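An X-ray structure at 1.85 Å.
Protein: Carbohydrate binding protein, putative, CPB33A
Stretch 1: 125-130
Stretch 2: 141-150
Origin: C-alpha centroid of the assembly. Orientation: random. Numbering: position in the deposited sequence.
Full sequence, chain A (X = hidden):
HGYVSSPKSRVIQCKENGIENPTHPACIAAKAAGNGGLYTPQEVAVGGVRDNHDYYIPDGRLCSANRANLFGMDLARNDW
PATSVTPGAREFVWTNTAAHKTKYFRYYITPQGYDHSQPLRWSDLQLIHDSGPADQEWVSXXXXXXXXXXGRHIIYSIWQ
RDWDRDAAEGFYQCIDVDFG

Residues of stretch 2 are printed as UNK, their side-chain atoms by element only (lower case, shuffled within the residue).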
# COMPACT_ATOMS: atom_id res chain seq x y z
N LEU A 125 2.70 -9.54 -8.01
CA LEU A 125 1.45 -8.82 -7.96
C LEU A 125 0.63 -9.15 -9.19
O LEU A 125 1.11 -9.24 -10.29
CB LEU A 125 1.69 -7.32 -7.94
CG LEU A 125 2.33 -6.84 -6.66
CD1 LEU A 125 2.41 -5.34 -6.87
CD2 LEU A 125 1.41 -7.24 -5.48
N GLN A 126 -0.62 -9.43 -8.93
CA GLN A 126 -1.61 -9.65 -9.98
C GLN A 126 -2.56 -8.47 -9.89
O GLN A 126 -3.06 -8.19 -8.77
CB GLN A 126 -2.34 -10.93 -9.60
CG GLN A 126 -3.69 -11.15 -10.22
CD GLN A 126 -4.04 -12.59 -10.08
OE1 GLN A 126 -4.54 -13.05 -9.03
NE2 GLN A 126 -3.71 -13.36 -11.11
N LEU A 127 -2.88 -7.81 -11.01
CA LEU A 127 -3.96 -6.78 -10.98
C LEU A 127 -5.37 -7.27 -10.56
O LEU A 127 -5.98 -8.16 -11.18
CB LEU A 127 -4.12 -6.11 -12.34
CG LEU A 127 -5.00 -4.86 -12.40
CD1 LEU A 127 -4.35 -3.65 -11.66
CD2 LEU A 127 -5.26 -4.50 -13.86
N ILE A 128 -5.95 -6.62 -9.54
CA ILE A 128 -7.23 -7.06 -9.14
C ILE A 128 -8.32 -5.96 -9.25
O ILE A 128 -9.52 -6.27 -9.22
CB ILE A 128 -7.23 -7.88 -7.83
CG1 ILE A 128 -6.70 -7.08 -6.60
CG2 ILE A 128 -6.59 -9.27 -8.09
CD1 ILE A 128 -7.25 -7.59 -5.27
N HIS A 129 -7.87 -4.71 -9.44
CA HIS A 129 -8.80 -3.61 -9.58
C HIS A 129 -8.16 -2.39 -10.24
O HIS A 129 -6.99 -2.01 -9.94
CB HIS A 129 -9.40 -3.21 -8.19
CG HIS A 129 -10.49 -2.19 -8.27
ND1 HIS A 129 -11.80 -2.53 -8.54
CD2 HIS A 129 -10.47 -0.83 -8.16
CE1 HIS A 129 -12.54 -1.44 -8.57
NE2 HIS A 129 -11.76 -0.40 -8.33
N ASP A 130 -8.99 -1.71 -11.03
CA ASP A 130 -8.60 -0.44 -11.66
C ASP A 130 -9.81 0.47 -11.60
O ASP A 130 -10.95 0.16 -12.09
CB ASP A 130 -8.06 -0.67 -13.08
CG ASP A 130 -7.53 0.58 -13.75
OD1 ASP A 130 -7.95 1.69 -13.47
OD2 ASP A 130 -6.65 0.44 -14.59
N UNK A 141 -13.09 5.74 -2.77
CA UNK A 141 -13.54 4.44 -2.38
C UNK A 141 -13.61 3.48 -3.57
O UNK A 141 -14.19 3.79 -4.62
c UNK A 141 -14.93 4.43 -1.65
o UNK A 141 -14.88 5.36 -0.57
c UNK A 141 -15.10 3.11 -1.08
N UNK A 142 -13.00 2.32 -3.39
CA UNK A 142 -12.95 1.33 -4.44
C UNK A 142 -13.45 0.01 -3.86
O UNK A 142 -12.94 -0.50 -2.90
n UNK A 142 -10.49 4.65 -5.96
c UNK A 142 -11.32 3.56 -6.13
c UNK A 142 -9.68 4.41 -4.95
n UNK A 142 -9.92 3.19 -4.49
c UNK A 142 -11.51 1.27 -4.93
c UNK A 142 -10.95 2.63 -5.22
N UNK A 143 -14.54 -0.51 -4.43
CA UNK A 143 -14.99 -1.80 -4.03
C UNK A 143 -14.30 -2.93 -4.78
O UNK A 143 -14.82 -3.33 -5.83
n UNK A 143 -18.16 -3.00 -3.11
c UNK A 143 -17.33 -1.94 -3.20
o UNK A 143 -17.29 -1.02 -2.35
c UNK A 143 -16.44 -1.92 -4.41
N UNK A 144 -13.24 -3.48 -4.21
CA UNK A 144 -12.26 -4.31 -4.95
C UNK A 144 -12.81 -5.69 -4.84
O UNK A 144 -13.32 -6.04 -3.75
c UNK A 144 -10.40 -2.81 -4.25
c UNK A 144 -10.87 -4.25 -4.25
c UNK A 144 -9.83 -5.17 -4.91
N UNK A 145 -12.83 -6.46 -5.93
CA UNK A 145 -13.29 -7.82 -5.77
C UNK A 145 -12.08 -8.71 -5.42
O UNK A 145 -11.16 -8.90 -6.25
c UNK A 145 -15.32 -7.42 -7.36
c UNK A 145 -16.18 -6.84 -6.24
c UNK A 145 -14.53 -9.82 -6.82
c UNK A 145 -14.15 -8.35 -6.97
N UNK A 146 -12.04 -9.24 -4.20
CA UNK A 146 -10.92 -10.10 -3.77
C UNK A 146 -11.10 -11.47 -4.38
O UNK A 146 -12.21 -12.06 -4.30
c UNK A 146 -10.73 -8.83 -1.59
c UNK A 146 -9.36 -8.20 -1.78
c UNK A 146 -11.14 -8.92 -0.11
c UNK A 146 -10.85 -10.20 -2.25
N UNK A 147 -10.03 -11.97 -5.04
CA UNK A 147 -10.13 -13.30 -5.63
C UNK A 147 -10.08 -14.39 -4.56
O UNK A 147 -9.76 -14.10 -3.39
c UNK A 147 -7.84 -12.54 -5.80
c UNK A 147 -8.88 -13.37 -6.54
c UNK A 147 -8.65 -11.42 -5.13
N UNK A 148 -10.38 -15.64 -4.92
CA UNK A 148 -10.17 -16.73 -3.95
C UNK A 148 -8.72 -16.78 -3.46
O UNK A 148 -7.81 -16.96 -4.25
c UNK A 148 -11.45 -19.36 -2.55
c UNK A 148 -11.36 -20.37 -1.60
o UNK A 148 -10.14 -22.22 -0.65
c UNK A 148 -10.58 -18.09 -4.53
c UNK A 148 -9.35 -20.03 -3.52
c UNK A 148 -10.24 -21.22 -1.61
c UNK A 148 -10.46 -19.19 -3.53
c UNK A 148 -9.24 -21.05 -2.57
N UNK A 149 -8.54 -16.70 -2.14
CA UNK A 149 -7.26 -16.90 -1.50
C UNK A 149 -7.52 -17.57 -0.14
O UNK A 149 -8.66 -17.59 0.33
c UNK A 149 -6.52 -15.55 -1.26
c UNK A 149 -6.00 -14.75 -2.49
c UNK A 149 -4.99 -15.53 -3.32
n UNK A 149 -4.34 -14.72 -4.35
c UNK A 149 -4.75 -14.66 -5.62
n UNK A 149 -4.12 -13.89 -6.49
n UNK A 149 -5.82 -15.35 -5.99
N UNK A 150 -6.49 -18.17 0.45
CA UNK A 150 -6.48 -18.49 1.88
C UNK A 150 -5.17 -17.89 2.38
O UNK A 150 -4.27 -17.66 1.57
c UNK A 150 -6.45 -20.02 2.15
o UNK A 150 -5.27 -20.55 1.53
c UNK A 150 -7.62 -20.74 1.52
O HOH W 1 -6.61 -15.09 -8.65
O HOH W 2 -12.05 -5.36 -8.59
O HOH W 3 -10.73 -8.70 -9.18

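Position 141 carries one carbon bearing an oxygen and a second carbon, the branched hydroxyl side chain of a threonine; Thr141 lies out of reach of stretch 1. Position 142 has a CB followed by a five-membered ring of three carbons and two nitrogens, an imidazole. Its CB lies 3.8 Å from NE2 of His129, and the residue is His142, buried and further held by a ring nitrogen bonded elsewhere in the structure. At position 143 two carbons end in one oxygen and one nitrogen, a short amide on a CB that points away from stretch 1; the backbone O lies 4.0 Å from CE1 of His129. This is Asn143.

Position 144 shows three carbons, forked at the first, and a branch carbon lies against Ile128 and His129. It is Val144: CG1 packs 3.6 Å from CD1 of Ile128 and 3.8 Å from CB of His129, while CG2 covers one face of the His129 ring. Position 145 has four carbons forked at the first, one arm two carbons long; its CA-to-CB bond points sideways, and its backbone O comes within 4.2 Å of Ile128 CD1. It is Ile145. Position 146 also has four carbons, but forked at the second; CB points away, yet an end carbon returns to Ile128. This is Leu146, with CD2 4.1 Å from Ile128 CD1.

At position 147 three carbons close a ring onto the backbone nitrogen, which only proline does, and the ring meets Ile128; CD of Pro147 stands 4.1 Å from Ile128 CD1. Position 148 bears one carbon, then a six-carbon ring with one oxygen, a phenol; Tyr148 makes no contact with stretch 1. Position 149 has three carbons, a nitrogen and a carbon carrying two more nitrogens, one of which reaches Gln126: a guanidinium, hence Arg149. Its NH2 donates to Gln126 OE1 at 2.7 Å, near the guanidinium plane, and its NH1 donates to Tyr148 O at 3.1 Å. Position 150, one carbon with an oxygen and a carbon, is Thr150, remote from stretch 1.

The strands run roughly antiparallel, their axes 6.3 Å apart at closest approach, and no direct backbone hydrogen bond joins them. Water fills the gap: water 2 donates to Ile128 O (2.8 Å) and accepts from Ile145 N (3.0 Å), while water 3 donates to Ile128 O (2.7 Å) and Ile145 O (3.0 Å). Ile128 CD1 gathers Val144, Leu146 and Pro147 into an apolar cluster. Beyond it, water 1 donates to Gln126 OE1 (2.9 Å) and accepts from Arg149 NH1 (2.8 Å).

Stretch 2 (141-150) THNVILPYRT
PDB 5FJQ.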